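Local coordinates for KaiC-like domain-containing protein (Pyrococcus horikoshii, PDB 3BS4) that is of unknown function but is a KaiC-like domain protein, probably of RecA-type alpha/beta fold, crystallised with an unidentified peptide bound, at residues A[49-60]-A[82-90]; A[202-212]-A[223-231]. All coordinates share one frame; numbering follows the deposited sequence.

Interaction 1: residues A[49-60]-A[82-90]; sequences DNLVGMFSISYP and HRLAIVDTF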
# COMPACT_ATOMS: atom_id res chain seq x y z
N ASP A 49 -6.79 10.53 -11.52
CA ASP A 49 -7.54 9.61 -12.39
C ASP A 49 -6.80 8.33 -12.78
O ASP A 49 -6.90 7.86 -13.90
CB ASP A 49 -8.06 10.34 -13.65
CG ASP A 49 -9.20 9.60 -14.34
OD1 ASP A 49 -10.15 9.18 -13.64
OD2 ASP A 49 -9.17 9.47 -15.58
N ASN A 50 -6.03 7.78 -11.84
CA ASN A 50 -5.39 6.48 -12.07
C ASN A 50 -6.27 5.38 -11.50
O ASN A 50 -7.26 5.66 -10.84
CB ASN A 50 -4.01 6.47 -11.41
CG ASN A 50 -3.06 7.39 -12.11
OD1 ASN A 50 -2.68 7.14 -13.25
ND2 ASN A 50 -2.68 8.48 -11.45
N LEU A 51 -5.91 4.13 -11.78
CA LEU A 51 -6.62 3.00 -11.19
C LEU A 51 -5.91 2.58 -9.92
O LEU A 51 -4.68 2.56 -9.88
CB LEU A 51 -6.65 1.83 -12.17
CG LEU A 51 -7.32 2.13 -13.52
CD1 LEU A 51 -7.27 0.88 -14.36
CD2 LEU A 51 -8.75 2.65 -13.36
N VAL A 52 -6.67 2.28 -8.88
CA VAL A 52 -6.07 1.94 -7.59
C VAL A 52 -6.77 0.72 -7.04
O VAL A 52 -8.00 0.66 -7.03
CB VAL A 52 -6.19 3.12 -6.62
CG1 VAL A 52 -5.74 2.73 -5.20
CG2 VAL A 52 -5.38 4.33 -7.14
N GLY A 53 -5.99 -0.26 -6.60
CA GLY A 53 -6.54 -1.40 -5.87
C GLY A 53 -5.99 -1.30 -4.46
O GLY A 53 -4.80 -1.02 -4.29
N MET A 54 -6.86 -1.49 -3.47
CA MET A 54 -6.43 -1.45 -2.06
C MET A 54 -6.70 -2.80 -1.40
O MET A 54 -7.82 -3.32 -1.49
CB MET A 54 -7.21 -0.37 -1.30
CG MET A 54 -6.78 -0.18 0.14
SD MET A 54 -7.90 0.96 0.99
CE MET A 54 -8.05 2.21 -0.33
N PHE A 55 -5.69 -3.33 -0.73
CA PHE A 55 -5.89 -4.49 0.15
C PHE A 55 -6.05 -3.92 1.54
O PHE A 55 -5.08 -3.49 2.16
CB PHE A 55 -4.70 -5.45 0.04
CG PHE A 55 -4.49 -5.92 -1.37
CD1 PHE A 55 -5.20 -7.01 -1.86
CD2 PHE A 55 -3.67 -5.20 -2.22
CE1 PHE A 55 -5.03 -7.43 -3.18
CE2 PHE A 55 -3.50 -5.59 -3.55
CZ PHE A 55 -4.19 -6.72 -4.02
N SER A 56 -7.30 -3.86 1.99
CA SER A 56 -7.61 -3.17 3.24
C SER A 56 -7.60 -4.18 4.37
O SER A 56 -8.61 -4.81 4.64
CB SER A 56 -8.96 -2.47 3.11
OG SER A 56 -9.19 -1.68 4.25
N ILE A 57 -6.42 -4.36 4.96
CA ILE A 57 -6.13 -5.47 5.86
C ILE A 57 -6.37 -5.09 7.32
O ILE A 57 -6.90 -5.89 8.10
CB ILE A 57 -4.64 -5.90 5.68
CG1 ILE A 57 -4.37 -6.40 4.24
CG2 ILE A 57 -4.21 -6.95 6.73
CD1 ILE A 57 -2.95 -6.14 3.74
N SER A 58 -5.96 -3.88 7.69
CA SER A 58 -5.79 -3.52 9.09
C SER A 58 -6.93 -2.74 9.73
O SER A 58 -7.02 -2.73 10.97
CB SER A 58 -4.49 -2.74 9.30
OG SER A 58 -3.37 -3.56 9.10
N TYR A 59 -7.75 -2.08 8.90
CA TYR A 59 -8.76 -1.14 9.40
C TYR A 59 -10.13 -1.46 8.85
O TYR A 59 -10.26 -1.89 7.70
CB TYR A 59 -8.38 0.33 9.07
CG TYR A 59 -7.02 0.66 9.61
CD1 TYR A 59 -6.84 0.83 10.99
CD2 TYR A 59 -5.90 0.70 8.78
CE1 TYR A 59 -5.59 1.08 11.52
CE2 TYR A 59 -4.64 0.94 9.30
CZ TYR A 59 -4.50 1.12 10.68
OH TYR A 59 -3.27 1.36 11.27
N PRO A 60 -11.17 -1.21 9.67
CA PRO A 60 -12.54 -1.32 9.17
C PRO A 60 -12.73 -0.40 7.97
O PRO A 60 -12.18 0.69 7.93
CB PRO A 60 -13.39 -0.81 10.32
CG PRO A 60 -12.52 -0.88 11.55
CD PRO A 60 -11.10 -0.80 11.08
N HIS A 82 -15.57 2.97 -10.90
CA HIS A 82 -14.65 1.90 -11.32
C HIS A 82 -13.18 2.29 -11.29
O HIS A 82 -12.36 1.64 -11.94
CB HIS A 82 -15.05 1.35 -12.71
CG HIS A 82 -16.34 0.59 -12.69
ND1 HIS A 82 -17.46 1.01 -13.38
CD2 HIS A 82 -16.70 -0.53 -12.03
CE1 HIS A 82 -18.45 0.17 -13.15
NE2 HIS A 82 -18.02 -0.78 -12.35
N ARG A 83 -12.84 3.36 -10.56
CA ARG A 83 -11.45 3.80 -10.45
C ARG A 83 -10.73 3.08 -9.32
O ARG A 83 -9.53 2.84 -9.39
CB ARG A 83 -11.37 5.30 -10.20
CG ARG A 83 -12.00 6.15 -11.32
CD ARG A 83 -11.35 5.83 -12.66
NE ARG A 83 -11.58 6.91 -13.63
CZ ARG A 83 -12.67 7.04 -14.39
NH1 ARG A 83 -13.67 6.17 -14.31
NH2 ARG A 83 -12.75 8.06 -15.23
N LEU A 84 -11.49 2.79 -8.27
CA LEU A 84 -10.95 2.16 -7.06
C LEU A 84 -11.57 0.78 -6.86
O LEU A 84 -12.79 0.63 -6.99
CB LEU A 84 -11.25 3.07 -5.87
CG LEU A 84 -10.90 2.58 -4.46
CD1 LEU A 84 -9.39 2.34 -4.34
CD2 LEU A 84 -11.42 3.56 -3.42
N ALA A 85 -10.73 -0.21 -6.55
CA ALA A 85 -11.20 -1.55 -6.15
C ALA A 85 -10.67 -1.80 -4.75
O ALA A 85 -9.51 -1.49 -4.48
CB ALA A 85 -10.70 -2.61 -7.10
N ILE A 86 -11.51 -2.33 -3.87
CA ILE A 86 -11.08 -2.64 -2.50
C ILE A 86 -11.31 -4.10 -2.23
O ILE A 86 -12.41 -4.61 -2.46
CB ILE A 86 -11.81 -1.78 -1.43
CG1 ILE A 86 -11.54 -0.29 -1.66
CG2 ILE A 86 -11.37 -2.20 -0.02
CD1 ILE A 86 -12.28 0.66 -0.73
N VAL A 87 -10.27 -4.79 -1.76
CA VAL A 87 -10.48 -6.11 -1.16
C VAL A 87 -10.55 -5.85 0.34
O VAL A 87 -9.55 -5.45 0.96
CB VAL A 87 -9.36 -7.10 -1.49
CG1 VAL A 87 -9.62 -8.47 -0.83
CG2 VAL A 87 -9.17 -7.24 -3.01
N ASP A 88 -11.71 -6.06 0.93
CA ASP A 88 -11.89 -5.78 2.35
C ASP A 88 -11.48 -6.99 3.17
O ASP A 88 -12.30 -7.77 3.66
CB ASP A 88 -13.31 -5.31 2.66
CG ASP A 88 -13.49 -4.90 4.11
OD1 ASP A 88 -12.49 -4.86 4.85
OD2 ASP A 88 -14.63 -4.59 4.51
N THR A 89 -10.17 -7.14 3.30
CA THR A 89 -9.59 -8.24 4.06
C THR A 89 -10.00 -8.16 5.53
O THR A 89 -10.32 -9.17 6.17
CB THR A 89 -8.07 -8.23 3.87
OG1 THR A 89 -7.80 -8.39 2.46
CG2 THR A 89 -7.40 -9.36 4.64
N PHE A 90 -10.00 -6.95 6.08
CA PHE A 90 -10.39 -6.77 7.48
C PHE A 90 -11.80 -7.30 7.70
O PHE A 90 -12.04 -8.09 8.62
CB PHE A 90 -10.30 -5.29 7.86
CG PHE A 90 -10.61 -5.03 9.31
CD1 PHE A 90 -9.58 -4.98 10.26
CD2 PHE A 90 -11.93 -4.91 9.75
CE1 PHE A 90 -9.87 -4.77 11.60
CE2 PHE A 90 -12.22 -4.68 11.08
CZ PHE A 90 -11.18 -4.62 12.00
O HOH W 1 -11.40 -2.46 5.34
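Two neighbouring parallel strands of the central sheet meet here, 51-56 and 84-87, joined by a helical crossover of the beta-alpha-beta kind. Their backbones pair from V52 to S56. V52 N bonds to R83 O, A85 N to V52 O, M54 N to A85 O, V87 N to M54 O and S56 N to V87 O. V52, M54, L84 and I86 lie on one face of the sheet. There V52 CG1 meets L84 CD1 at 3.8 Å, and the bent end of M54 brings CE near the same methyl. Helix 61-70 packs on M54 and I86. On the other face F55 CD1 lies 4.1 Å from V87 CG2, and F55 also meets an aromatic side chain of the bound peptide. At the N-terminal end R83 NE bonds to D49 OD1 at 2.7 Å, near the guanidinium plane but 30° out of the carboxylate plane. R139 pairs with D49 OD2. At the other end F90 N bonds to S56 O at 2.9 Å. A chi1 of -177° swings the F90 ring away from its own N and against the 57-60 turn. P60 CD sits over its face, 4.1 Å from the centroid, a CH-pi contact. I57 O lies at the ring edge. A water takes a bond from S56 OG at 2.6 Å and gives bonds to Y59 O and to D88 OD1, both at 2.7 Å. D88 OD1 also caps G91 N at the start of helix 89-94. Apolar side chains thus meet along both faces of the strand pair, and the polar side-chain links come at its ends: an ion pair joins one end, and a water shared by three groups links the turn after strand 51-56 to the helix start after strand 84-87.

Interaction 2: residues A[202-212]-A[223-231]; sequences YRRADYVLKTR and ELLVIKTPK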
# COMPACT_ATOMS: atom_id res chain seq x y z
N TYR A 202 11.39 -6.22 3.78
CA TYR A 202 12.46 -5.34 3.29
C TYR A 202 13.13 -5.95 2.06
O TYR A 202 13.41 -5.26 1.06
CB TYR A 202 13.53 -5.15 4.36
CG TYR A 202 13.37 -3.95 5.26
CD1 TYR A 202 12.16 -3.68 5.92
CD2 TYR A 202 14.45 -3.10 5.51
CE1 TYR A 202 12.03 -2.57 6.78
CE2 TYR A 202 14.32 -1.99 6.35
CZ TYR A 202 13.12 -1.73 6.98
OH TYR A 202 13.06 -0.64 7.82
N ARG A 203 13.42 -7.25 2.13
CA ARG A 203 14.13 -7.90 1.03
C ARG A 203 13.29 -7.90 -0.25
O ARG A 203 13.82 -7.70 -1.37
CB ARG A 203 14.55 -9.33 1.45
CG ARG A 203 15.10 -10.21 0.32
CD ARG A 203 16.38 -9.63 -0.29
NE ARG A 203 17.44 -9.59 0.70
CZ ARG A 203 18.71 -9.25 0.45
NH1 ARG A 203 19.10 -8.94 -0.79
NH2 ARG A 203 19.59 -9.25 1.44
N ARG A 204 11.99 -8.09 -0.10
CA ARG A 204 11.09 -8.22 -1.25
C ARG A 204 10.84 -6.88 -1.94
O ARG A 204 10.62 -6.82 -3.16
CB ARG A 204 9.77 -8.85 -0.81
CG ARG A 204 9.93 -10.31 -0.45
CD ARG A 204 8.68 -10.86 0.18
NE ARG A 204 8.91 -12.18 0.76
CZ ARG A 204 9.02 -13.30 0.04
NH1 ARG A 204 8.92 -13.28 -1.29
NH2 ARG A 204 9.22 -14.46 0.64
N ALA A 205 10.85 -5.80 -1.16
CA ALA A 205 10.62 -4.46 -1.70
C ALA A 205 11.78 -3.93 -2.56
O ALA A 205 12.95 -4.20 -2.26
CB ALA A 205 10.33 -3.48 -0.57
N ASP A 206 11.45 -3.17 -3.60
CA ASP A 206 12.49 -2.50 -4.40
C ASP A 206 12.94 -1.21 -3.74
O ASP A 206 14.13 -0.83 -3.83
CB ASP A 206 11.98 -2.23 -5.81
CG ASP A 206 11.56 -3.50 -6.51
OD1 ASP A 206 12.43 -4.38 -6.76
OD2 ASP A 206 10.35 -3.64 -6.79
N TYR A 207 11.99 -0.52 -3.11
CA TYR A 207 12.29 0.69 -2.35
C TYR A 207 11.85 0.48 -0.91
O TYR A 207 10.80 -0.11 -0.70
CB TYR A 207 11.51 1.90 -2.87
CG TYR A 207 11.82 2.31 -4.29
CD1 TYR A 207 12.62 3.43 -4.55
CD2 TYR A 207 11.26 1.63 -5.37
CE1 TYR A 207 12.89 3.82 -5.87
CE2 TYR A 207 11.52 2.01 -6.68
CZ TYR A 207 12.33 3.09 -6.92
OH TYR A 207 12.58 3.45 -8.25
N VAL A 208 12.64 0.96 0.05
CA VAL A 208 12.19 0.98 1.44
C VAL A 208 12.42 2.37 1.98
O VAL A 208 13.57 2.85 2.00
CB VAL A 208 12.95 -0.02 2.33
CG1 VAL A 208 12.46 0.12 3.78
CG2 VAL A 208 12.79 -1.45 1.81
N LEU A 209 11.34 3.01 2.42
CA LEU A 209 11.38 4.29 3.13
C LEU A 209 10.92 4.05 4.56
O LEU A 209 9.86 3.46 4.76
CB LEU A 209 10.44 5.31 2.48
CG LEU A 209 10.62 5.57 0.97
CD1 LEU A 209 9.71 6.71 0.49
CD2 LEU A 209 12.06 5.83 0.61
N LYS A 210 11.70 4.51 5.52
CA LYS A 210 11.37 4.29 6.94
C LYS A 210 11.10 5.64 7.57
O LYS A 210 11.89 6.56 7.41
CB LYS A 210 12.53 3.62 7.67
CG LYS A 210 12.24 3.39 9.14
CD LYS A 210 13.25 2.43 9.73
CE LYS A 210 14.45 3.14 10.30
NZ LYS A 210 15.32 2.16 11.04
N THR A 211 9.96 5.76 8.26
CA THR A 211 9.68 7.00 9.00
C THR A 211 9.82 6.76 10.49
O THR A 211 9.56 5.67 11.00
CB THR A 211 8.29 7.58 8.69
OG1 THR A 211 7.26 6.70 9.21
CG2 THR A 211 8.10 7.76 7.19
N ARG A 212 10.26 7.80 11.20
CA ARG A 212 10.46 7.68 12.64
C ARG A 212 10.45 9.06 13.27
O ARG A 212 10.66 10.05 12.59
CB ARG A 212 11.77 6.99 12.94
CG ARG A 212 12.99 7.75 12.45
CD ARG A 212 14.26 7.10 12.95
NE ARG A 212 15.44 7.90 12.66
CZ ARG A 212 16.68 7.42 12.67
NH1 ARG A 212 16.90 6.14 12.95
NH2 ARG A 212 17.70 8.22 12.39
N GLU A 223 11.32 12.15 10.77
CA GLU A 223 12.31 11.88 9.74
C GLU A 223 11.91 10.75 8.81
O GLU A 223 11.33 9.76 9.24
CB GLU A 223 13.64 11.49 10.38
CG GLU A 223 14.29 12.64 11.10
CD GLU A 223 15.64 12.27 11.63
OE1 GLU A 223 15.70 11.51 12.63
OE2 GLU A 223 16.64 12.73 11.03
N LEU A 224 12.24 10.92 7.53
CA LEU A 224 12.07 9.84 6.55
C LEU A 224 13.43 9.43 6.04
O LEU A 224 14.20 10.28 5.56
CB LEU A 224 11.18 10.31 5.40
CG LEU A 224 10.80 9.28 4.32
CD1 LEU A 224 9.47 9.66 3.69
CD2 LEU A 224 11.89 9.15 3.26
N LEU A 225 13.74 8.15 6.16
CA LEU A 225 15.05 7.61 5.76
C LEU A 225 14.90 6.76 4.51
O LEU A 225 14.05 5.88 4.47
CB LEU A 225 15.62 6.75 6.88
CG LEU A 225 16.27 7.39 8.11
CD1 LEU A 225 15.36 8.36 8.84
CD2 LEU A 225 16.72 6.28 9.06
N VAL A 226 15.74 7.02 3.51
CA VAL A 226 15.70 6.22 2.29
C VAL A 226 16.64 5.04 2.52
O VAL A 226 17.86 5.16 2.36
CB VAL A 226 16.07 7.03 1.03
CG1 VAL A 226 15.87 6.16 -0.22
CG2 VAL A 226 15.23 8.32 0.95
N ILE A 227 16.07 3.92 2.94
CA ILE A 227 16.84 2.75 3.33
C ILE A 227 17.34 1.94 2.12
O ILE A 227 18.47 1.42 2.12
CB ILE A 227 16.01 1.84 4.30
CG1 ILE A 227 15.69 2.55 5.64
CG2 ILE A 227 16.70 0.51 4.58
CD1 ILE A 227 16.91 3.13 6.37
N LYS A 228 16.50 1.81 1.10
CA LYS A 228 16.80 0.97 -0.06
C LYS A 228 16.17 1.54 -1.31
O LYS A 228 15.02 1.99 -1.27
CB LYS A 228 16.27 -0.46 0.19
CG LYS A 228 16.47 -1.48 -0.94
CD LYS A 228 15.75 -2.80 -0.53
CE LYS A 228 16.05 -3.92 -1.49
NZ LYS A 228 15.28 -5.10 -1.08
N THR A 229 16.93 1.55 -2.42
CA THR A 229 16.42 1.92 -3.74
C THR A 229 17.03 0.94 -4.76
O THR A 229 17.98 0.26 -4.42
CB THR A 229 16.84 3.34 -4.16
OG1 THR A 229 18.27 3.41 -4.25
CG2 THR A 229 16.37 4.36 -3.16
N PRO A 230 16.48 0.86 -5.98
CA PRO A 230 17.13 0.06 -7.03
C PRO A 230 18.53 0.57 -7.41
O PRO A 230 19.35 -0.23 -7.89
CB PRO A 230 16.18 0.21 -8.23
CG PRO A 230 14.83 0.52 -7.60
CD PRO A 230 15.19 1.41 -6.43
N LYS A 231 18.78 1.87 -7.21
CA LYS A 231 20.07 2.51 -7.51
C LYS A 231 21.07 2.28 -6.38
O LYS A 231 21.52 1.17 -6.14
CB LYS A 231 19.92 4.03 -7.69
CG LYS A 231 18.67 4.50 -8.42
CD LYS A 231 18.47 6.00 -8.21
CE LYS A 231 19.01 6.81 -9.38
NZ LYS A 231 18.04 6.86 -10.52
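K228 and V208 meet at a classic beta bulge in the hairpin of strands 207-216 and 219-228. V208 O accepts from both I227 N, at 2.9 Å, and K228 N, at 3.2 Å. Beyond the bulge the pairing is regular, with K210 bonded both ways to L225 and R212 to E223. The K228 chain is straight throughout (chi1 179°), which lets it run past V208 to the end of helix 195-204. There NZ bonds to Y202 O and to A205 O, each at 2.8 Å. The packing is also close at Y207: P230 CD lies over the ring face, 3.5 Å from the centroid. At the R212 end the backbone bonds stay regular and the side-chain salt bridge is long, with R212 NE 3.6 Å from E223 OE1. L225 CD2 lies over the R212 guanidinium, 3.8 Å from CZ. E223 OE2 has its own salt bridge to R238. The solvent side is at I227 and P230, which are exposed, yet I227 CG2 touches Y202 CE2 at 3.9 Å. Strand 207-216 lies between strands 22-27 and 219-228. L224 and V226 reach strand 238-244, and the lysine ties the hairpin to helix 195-204.

In the fold
Both contacts belong to one mixed sheet, on opposite sides of the chain's centre. Their centres are 23 Å apart and their nearest atoms about 12 Å, with no touch. Interaction 1 comes first along the chain and is complete before interaction 2 begins. It pairs strands 51-56 and 84-87 in the parallel part of the sheet, across a helical crossover. Interaction 2 pairs the hairpin strands 207-216 and 219-228, where the sheet turns antiparallel. Strands 141-146, 184-190 and 22-27 lie between the two pairs. The sheet therefore joins a parallel alpha/beta core, consistent with a KaiC-like domain, to a C-terminal antiparallel extension.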